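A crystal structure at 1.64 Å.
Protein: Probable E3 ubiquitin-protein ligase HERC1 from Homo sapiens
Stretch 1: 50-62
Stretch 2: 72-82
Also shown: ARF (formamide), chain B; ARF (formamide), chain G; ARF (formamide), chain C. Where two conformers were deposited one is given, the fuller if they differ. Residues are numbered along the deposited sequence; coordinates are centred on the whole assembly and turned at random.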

ATOM      1  N   ARG A  50       9.176  12.092   8.802  1.00 29.56           N
ATOM      2  CA  ARG A  50       8.122  12.258   9.790  1.00 31.25           C
ATOM      3  C   ARG A  50       7.482  13.633   9.641  1.00 32.87           C
ATOM      4  O   ARG A  50       8.183  14.649   9.520  1.00 33.94           O
ATOM      5  CB  ARG A  50       8.664  12.089  11.204  1.00 33.33           C
ATOM      6  CG  ARG A  50       9.072  10.664  11.553  0.60 33.87           C
ATOM      7  CD  ARG A  50      10.010  10.652  12.751  0.60 34.33           C
ATOM      8  NE  ARG A  50      10.745   9.396  12.894  0.60 34.02           N
ATOM      9  CZ  ARG A  50      10.250   8.264  13.401  0.60 34.34           C
ATOM     10  NH1 ARG A  50       8.980   8.181  13.809  0.60 34.68           N
ATOM     11  NH2 ARG A  50      11.035   7.196  13.496  0.60 34.62           N
ATOM     12  N   GLY A  51       6.155  13.654   9.614  1.00 33.60           N
ATOM     13  CA  GLY A  51       5.406  14.903   9.424  1.00 33.64           C
ATOM     14  C   GLY A  51       5.337  15.441   8.006  1.00 32.66           C
ATOM     15  O   GLY A  51       4.755  16.494   7.778  1.00 34.59           O
ATOM     16  N   ASN A  52       5.937  14.754   7.038  1.00 30.26           N
ATOM     17  CA  ASN A  52       5.847  15.173   5.646  1.00 29.76           C
ATOM     18  C   ASN A  52       5.985  13.941   4.764  1.00 27.68           C
ATOM     19  O   ASN A  52       6.800  13.897   3.845  1.00 27.10           O
ATOM     20  CB  ASN A  52       6.933  16.198   5.324  1.00 33.07           C
ATOM     21  CG  ASN A  52       6.763  16.832   3.958  1.00 34.09           C
ATOM     22  OD1 ASN A  52       5.643  17.034   3.465  1.00 36.23           O
ATOM     23  ND2 ASN A  52       7.879  17.154   3.334  1.00 36.48           N
ATOM     24  N   GLU A  53       5.152  12.951   5.062  1.00 26.46           N
ATOM     25  CA  GLU A  53       5.283  11.618   4.452  1.00 25.57           C
ATOM     26  C   GLU A  53       4.848  11.660   3.002  1.00 25.41           C
ATOM     27  O   GLU A  53       4.080  12.548   2.595  1.00 24.86           O
ATOM     28  CB  GLU A  53       4.464  10.583   5.227  1.00 25.25           C
ATOM     29  CG  GLU A  53       5.005  10.237   6.601  1.00 26.09           C
ATOM     30  CD  GLU A  53       4.632  11.240   7.687  1.00 27.48           C
ATOM     31  OE1 GLU A  53       3.900  12.201   7.403  1.00 26.24           O
ATOM     32  OE2 GLU A  53       5.092  11.069   8.826  1.00 27.11           O
ATOM     33  N   GLY A  54       5.338  10.688   2.225  1.00 22.35           N
ATOM     34  CA  GLY A  54       5.102  10.618   0.793  1.00 22.35           C
ATOM     35  C   GLY A  54       4.656   9.240   0.321  1.00 21.26           C
ATOM     36  O   GLY A  54       4.721   8.947  -0.847  1.00 21.29           O
ATOM     37  N   THR A  55       4.216   8.409   1.259  1.00 20.55           N
ATOM     38  CA  THR A  55       3.845   7.006   1.008  1.00 19.75           C
ATOM     39  C   THR A  55       2.348   6.767   1.104  1.00 19.57           C
ATOM     40  O   THR A  55       1.681   7.307   2.008  1.00 19.44           O
ATOM     41  CB  THR A  55       4.502   6.130   2.075  1.00 20.36           C
ATOM     42  OG1 THR A  55       5.921   6.268   1.976  1.00 20.10           O
ATOM     43  CG2 THR A  55       4.114   4.648   1.937  1.00 20.62           C
ATOM     44  N   CYS A  56       1.851   5.887   0.236  1.00 18.64           N
ATOM     45  CA  CYS A  56       0.554   5.231   0.435  1.00 18.16           C
ATOM     46  C   CYS A  56       0.776   3.731   0.367  1.00 17.79           C
ATOM     47  O   CYS A  56       1.674   3.288  -0.342  1.00 17.32           O
ATOM     48  CB  CYS A  56      -0.444   5.570  -0.649  1.00 19.36           C
ATOM     49  SG  CYS A  56      -0.901   7.324  -0.761  1.00 21.12           S
ATOM     50  N   VAL A  57      -0.041   2.962   1.083  1.00 17.99           N
ATOM     51  CA  VAL A  57       0.003   1.493   0.997  1.00 17.72           C
ATOM     52  C   VAL A  57      -1.354   0.967   0.633  1.00 17.42           C
ATOM     53  O   VAL A  57      -2.347   1.643   0.828  1.00 17.70           O
ATOM     54  CB  VAL A  57       0.485   0.855   2.310  1.00 16.81           C
ATOM     55  CG1 VAL A  57       1.824   1.462   2.709  1.00 18.72           C
ATOM     56  CG2 VAL A  57      -0.533   0.998   3.457  1.00 17.31           C
ATOM     57  N   GLY A  58      -1.416  -0.231   0.080  1.00 16.62           N
ATOM     58  CA  GLY A  58      -2.715  -0.803  -0.213  1.00 16.39           C
ATOM     59  C   GLY A  58      -2.604  -1.983  -1.137  1.00 15.32           C
ATOM     60  O   GLY A  58      -1.735  -2.841  -0.946  1.00 14.96           O
ATOM     61  N   VAL A  59      -3.514  -2.051  -2.105  1.00 16.21           N
ATOM     62  CA  VAL A  59      -3.506  -3.104  -3.121  1.00 16.47           C
ATOM     63  C   VAL A  59      -3.711  -2.506  -4.514  1.00 17.06           C
ATOM     64  O   VAL A  59      -4.250  -1.398  -4.644  1.00 18.17           O
ATOM     65  CB  VAL A  59      -4.582  -4.181  -2.841  1.00 16.48           C
ATOM     66  CG1 VAL A  59      -4.223  -4.968  -1.591  1.00 16.50           C
ATOM     67  CG2 VAL A  59      -5.967  -3.558  -2.723  1.00 17.58           C
ATOM     68  N   SER A  60      -3.255  -3.235  -5.520  1.00 16.83           N
ATOM     69  CA  SER A  60      -3.287  -2.794  -6.913  1.00 16.52           C
ATOM     70  C   SER A  60      -3.619  -3.927  -7.863  1.00 17.62           C
ATOM     71  O   SER A  60      -3.219  -5.090  -7.665  1.00 17.27           O
ATOM     72  CB  SER A  60      -1.936  -2.226  -7.322  1.00 16.96           C
ATOM     73  OG  SER A  60      -1.986  -1.662  -8.625  1.00 17.24           O
ATOM     74  N   ARG A  61      -4.295  -3.545  -8.945  1.00 17.82           N
ATOM     75  CA  ARG A  61      -4.356  -4.348 -10.153  1.00 19.50           C
ATOM     76  C   ARG A  61      -3.025  -4.358 -10.864  1.00 18.92           C
ATOM     77  O   ARG A  61      -2.184  -3.467 -10.660  1.00 19.24           O
ATOM     78  CB  ARG A  61      -5.373  -3.738 -11.119  1.00 22.06           C
ATOM     79  CG  ARG A  61      -6.788  -3.824 -10.639  1.00 23.46           C
ATOM     80  CD  ARG A  61      -7.698  -3.175 -11.668  1.00 24.49           C
ATOM     81  NE  ARG A  61      -9.083  -3.571 -11.438  1.00 25.23           N
ATOM     82  CZ  ARG A  61     -10.016  -2.840 -10.842  1.00 25.94           C
ATOM     83  NH1 ARG A  61      -9.799  -1.601 -10.395  1.00 24.00           N
ATOM     84  NH2 ARG A  61     -11.221  -3.358 -10.730  1.00 25.53           N
ATOM     85  N   TRP A  62      -2.845  -5.338 -11.746  1.00 20.74           N
ATOM     86  CA  TRP A  62      -1.715  -5.358 -12.661  1.00 23.21           C
ATOM     87  C   TRP A  62      -2.237  -5.709 -14.056  1.00 23.62           C
ATOM     88  O   TRP A  62      -2.989  -6.674 -14.177  1.00 24.32           O
ATOM     89  CB  TRP A  62      -0.698  -6.388 -12.214  1.00 24.02           C
ATOM     90  CG  TRP A  62       0.517  -6.395 -13.080  1.00 26.67           C
ATOM     91  CD1 TRP A  62       0.885  -7.358 -13.966  1.00 29.47           C
ATOM     92  CD2 TRP A  62       1.526  -5.383 -13.135  1.00 26.22           C
ATOM     93  NE1 TRP A  62       2.062  -7.001 -14.585  1.00 32.56           N
ATOM     94  CE2 TRP A  62       2.475  -5.796 -14.087  1.00 28.79           C
ATOM     95  CE3 TRP A  62       1.717  -4.175 -12.474  1.00 25.66           C
ATOM     96  CZ2 TRP A  62       3.595  -5.038 -14.392  1.00 29.66           C
ATOM     97  CZ3 TRP A  62       2.826  -3.426 -12.774  1.00 28.16           C
ATOM     98  CH2 TRP A  62       3.757  -3.865 -13.713  1.00 29.04           C
ATOM     99  N   THR A  72      -6.437   7.384  -9.236  1.00 23.20           N
ATOM    100  CA  THR A  72      -6.378   5.993  -9.641  1.00 21.63           C
ATOM    101  C   THR A  72      -7.577   5.133  -9.210  1.00 20.46           C
ATOM    102  O   THR A  72      -8.045   5.236  -8.094  1.00 21.82           O
ATOM    103  CB  THR A  72      -5.079   5.296  -9.126  1.00 21.97           C
ATOM    104  OG1 THR A  72      -5.013   3.973  -9.659  1.00 23.08           O
ATOM    105  CG2 THR A  72      -5.022   5.268  -7.644  1.00 24.16           C
ATOM    106  N   SER A  73      -8.041   4.321 -10.148  1.00 20.44           N
ATOM    107  CA  SER A  73      -8.955   3.203  -9.888  1.00 21.15           C
ATOM    108  C   SER A  73      -8.244   1.855 -10.036  1.00 21.47           C
ATOM    109  O   SER A  73      -8.870   0.807  -9.869  1.00 22.54           O
ATOM    110  CB  SER A  73     -10.155   3.290 -10.845  1.00 22.12           C
ATOM    111  OG  SER A  73     -10.955   4.425 -10.501  1.00 24.41           O
ATOM    112  N   ASP A  74      -6.938   1.882 -10.327  1.00 20.49           N
ATOM    113  CA  ASP A  74      -6.153   0.641 -10.371  1.00 20.78           C
ATOM    114  C   ASP A  74      -5.739   0.205  -8.976  1.00 19.06           C
ATOM    115  O   ASP A  74      -5.496  -0.996  -8.760  1.00 19.31           O
ATOM    116  CB  ASP A  74      -4.910   0.804 -11.244  1.00 21.71           C
ATOM    117  CG  ASP A  74      -5.232   0.826 -12.717  1.00 24.80           C
ATOM    118  OD1 ASP A  74      -6.263   0.230 -13.125  1.00 27.36           O
ATOM    119  OD2 ASP A  74      -4.429   1.422 -13.458  1.00 28.77           O
HETATM  120  N   MSE A  75      -5.674   1.160  -8.060  1.00 18.11           N
HETATM  121  CA  MSE A  75      -5.193   0.940  -6.689  1.00 17.90           C
HETATM  122  C   MSE A  75      -6.220   1.367  -5.672  1.00 18.18           C
HETATM  123  O   MSE A  75      -7.099   2.208  -5.932  1.00 17.92           O
HETATM  124  CB  MSE A  75      -3.882   1.687  -6.431  1.00 18.82           C
HETATM  125  CG  MSE A  75      -2.879   1.443  -7.552  1.00 19.06           C
HETATM  126 SE   MSE A  75      -1.174   2.342  -7.087  1.00 22.99          SE
HETATM  127  CE  MSE A  75      -0.029   1.179  -8.163  1.00 22.07           C
ATOM    128  N   TRP A  76      -6.113   0.788  -4.502  1.00 17.34           N
ATOM    129  CA  TRP A  76      -6.876   1.164  -3.325  1.00 18.11           C
ATOM    130  C   TRP A  76      -5.832   1.529  -2.283  1.00 18.70           C
ATOM    131  O   TRP A  76      -5.034   0.672  -1.858  1.00 17.98           O
ATOM    132  CB  TRP A  76      -7.710  -0.017  -2.817  1.00 17.64           C
ATOM    133  CG  TRP A  76      -8.974  -0.340  -3.573  1.00 18.22           C
ATOM    134  CD1 TRP A  76     -10.250  -0.042  -3.170  1.00 19.34           C
ATOM    135  CD2 TRP A  76      -9.106  -1.062  -4.801  1.00 18.64           C
ATOM    136  NE1 TRP A  76     -11.146  -0.494  -4.082  1.00 19.62           N
ATOM    137  CE2 TRP A  76     -10.493  -1.146  -5.087  1.00 19.04           C
ATOM    138  CE3 TRP A  76      -8.202  -1.615  -5.712  1.00 18.99           C
ATOM    139  CZ2 TRP A  76     -10.974  -1.771  -6.228  1.00 19.57           C
ATOM    140  CZ3 TRP A  76      -8.695  -2.247  -6.844  1.00 19.58           C
ATOM    141  CH2 TRP A  76     -10.072  -2.332  -7.082  1.00 19.55           C
ATOM    142  N   LEU A  77      -5.786   2.793  -1.881  1.00 18.13           N
ATOM    143  CA  LEU A  77      -4.622   3.310  -1.176  1.00 18.01           C
ATOM    144  C   LEU A  77      -4.962   4.004   0.122  1.00 18.67           C
ATOM    145  O   LEU A  77      -6.024   4.623   0.269  1.00 19.80           O
ATOM    146  CB  LEU A  77      -3.848   4.270  -2.065  1.00 18.83           C
ATOM    147  CG  LEU A  77      -3.251   3.680  -3.324  1.00 18.61           C
ATOM    148  CD1 LEU A  77      -2.708   4.778  -4.231  1.00 19.12           C
ATOM    149  CD2 LEU A  77      -2.162   2.665  -2.985  1.00 18.84           C
ATOM    150  N   TYR A  78      -4.007   3.950   1.039  1.00 18.11           N
ATOM    151  CA  TYR A  78      -4.101   4.496   2.388  1.00 19.13           C
ATOM    152  C   TYR A  78      -2.832   5.331   2.602  1.00 20.61           C
ATOM    153  O   TYR A  78      -1.692   4.845   2.504  1.00 20.48           O
ATOM    154  CB  TYR A  78      -4.274   3.324   3.384  1.00 18.20           C
ATOM    155  CG  TYR A  78      -4.248   3.578   4.866  1.00 18.97           C
ATOM    156  CD1 TYR A  78      -4.731   4.762   5.405  1.00 19.36           C
ATOM    157  CD2 TYR A  78      -3.844   2.569   5.753  1.00 19.30           C
ATOM    158  CE1 TYR A  78      -4.708   4.971   6.780  1.00 20.89           C
ATOM    159  CE2 TYR A  78      -3.835   2.768   7.124  1.00 21.12           C
ATOM    160  CZ  TYR A  78      -4.287   3.969   7.633  1.00 21.08           C
ATOM    161  OH  TYR A  78      -4.259   4.154   9.009  1.00 21.98           O
ATOM    162  N   ARG A  79      -3.048   6.620   2.851  1.00 21.54           N
ATOM    163  CA  ARG A  79      -1.980   7.630   2.834  1.00 21.55           C
ATOM    164  C   ARG A  79      -1.392   7.907   4.224  1.00 21.88           C
ATOM    165  O   ARG A  79      -2.129   8.249   5.175  1.00 21.93           O
ATOM    166  CB  ARG A  79      -2.558   8.910   2.219  1.00 22.32           C
ATOM    167  CG  ARG A  79      -1.616  10.085   2.099  1.00 22.33           C
ATOM    168  CD  ARG A  79      -2.328  11.222   1.379  1.00 23.98           C
ATOM    169  NE  ARG A  79      -1.596  12.482   1.432  1.00 24.95           N
ATOM    170  CZ  ARG A  79      -2.156  13.689   1.319  1.00 27.05           C
ATOM    171  NH1 ARG A  79      -3.480  13.817   1.154  1.00 27.59           N
ATOM    172  NH2 ARG A  79      -1.388  14.772   1.383  1.00 27.39           N
ATOM    173  N   ALA A  80      -0.060   7.782   4.338  1.00 20.05           N
ATOM    174  CA  ALA A  80       0.627   7.904   5.605  1.00 21.62           C
ATOM    175  C   ALA A  80       0.400   9.275   6.239  1.00 21.96           C
ATOM    176  O   ALA A  80       0.070   9.375   7.420  1.00 22.74           O
ATOM    177  CB  ALA A  80       2.110   7.657   5.413  1.00 21.14           C
ATOM    178  N   TYR A  81       0.570  10.312   5.433  1.00 23.63           N
ATOM    179  CA  TYR A  81       0.639  11.686   5.947  1.00 25.15           C
ATOM    180  C   TYR A  81      -0.627  12.117   6.683  1.00 26.57           C
ATOM    181  O   TYR A  81      -0.538  12.770   7.713  1.00 26.64           O
ATOM    182  CB  TYR A  81       0.916  12.652   4.801  1.00 25.57           C
ATOM    183  CG  TYR A  81       0.809  14.104   5.206  1.00 27.88           C
ATOM    184  CD1 TYR A  81       1.784  14.682   5.988  1.00 29.51           C
ATOM    185  CD2 TYR A  81      -0.289  14.867   4.848  1.00 29.26           C
ATOM    186  CE1 TYR A  81       1.688  16.003   6.388  1.00 31.86           C
ATOM    187  CE2 TYR A  81      -0.396  16.200   5.239  1.00 31.19           C
ATOM    188  CZ  TYR A  81       0.609  16.756   6.003  1.00 32.31           C
ATOM    189  OH  TYR A  81       0.536  18.083   6.413  1.00 35.21           O
ATOM    190  N   SER A  82      -1.777  11.751   6.132  1.00 25.33           N
ATOM    191  CA  SER A  82      -3.086  12.212   6.590  1.00 27.22           C
ATOM    192  C   SER A  82      -4.058  11.125   7.050  1.00 26.54           C
ATOM    193  O   SER A  82      -5.125  11.429   7.606  1.00 28.22           O
ATOM    194  CB  SER A  82      -3.738  12.952   5.432  1.00 27.22           C
ATOM    195  OG  SER A  82      -3.865  12.101   4.293  1.00 26.28           O
TER
HETATM  196  N   ARF B2201       3.358  15.207   2.964  1.00 29.08           N
HETATM  197  C   ARF B2201       2.146  15.430   2.459  1.00 29.52           C
HETATM  198  O   ARF B2201       1.542  14.548   1.868  1.00 27.79           O
HETATM  199  N   ARF G2206       7.373  13.807   1.039  1.00 44.92           N
HETATM  200  C   ARF G2206       6.196  14.295   0.627  1.00 47.26           C
HETATM  201  O   ARF G2206       6.031  14.599  -0.547  1.00 48.26           O
HETATM  202  N   ARF C2202      -6.049   2.390  10.451  0.50 24.39           N
HETATM  203  C   ARF C2202      -6.894   2.699  11.442  0.50 25.80           C
HETATM  204  O   ARF C2202      -7.012   3.867  11.791  0.50 25.66           O
HETATM  205  O   HOH W   1       1.928  13.031   9.253  1.00 29.69           O
HETATM  206  O   HOH W   2       1.976   9.945   2.864  1.00 22.72           O

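What holds the two strands together? Strands 55-60 and 75-79 run antiparallel, and their backbones satisfy each other in pairs. Val57 N donates to Tyr78 O (2.9 Å) and Tyr78 N returns the bond to Val57 O (2.8 Å); Val59 N reaches Trp76 O at 3.1 Å, and Trp76 N reaches Val59 O at 2.9 Å. Beyond these pairs, Ala80 N donates to Thr55 O (2.9 Å) and Arg61 N to Asp74 O (2.8 Å), both nearly linear.

How does Gly58 fit between the two bonded pairs? It faces Leu77, with its CA only 3.2 Å from Trp76 O in a CA-H...O contact. A CB here would point toward the partner strand and lie 1.8 Å from that same oxygen, so the close approach depends on there being no side chain.

What satisfies the polar groups where the strands give way to loop? Water 2 donates to Thr55 O (2.8 Å), which thus accepts twice, and takes a bond from Tyr81 N (3.0 Å). Water 1 donates to both Glu53 OE1 (2.8 Å) and Tyr81 O (2.9 Å), tying the carboxylate to the facing backbone, while Glu53 OE2 accepts from Gly51 N at 2.9 Å. The chain B formamide makes a further bridge: its N donates to Glu53 O (2.8 Å) and Asn52 OD1 (3.0 Å), its O accepts from Arg79 NH2 (3.0 Å), and its carbon lies over one face of the Tyr81 ring.

How are side chains placed at the other end? The Arg61 guanidinium has Trp76 CH2 over one face, 3.4 Å from NH1, and Ser73 O at its edge, 2.6 Å from NH1. Ser60 OG turns back to its own stretch, donating to Arg61 O at 2.7 Å, while Thr72 OG1 accepts from Asp74 N at 2.9 Å and, weakly, from Met75 N at 3.3 Å.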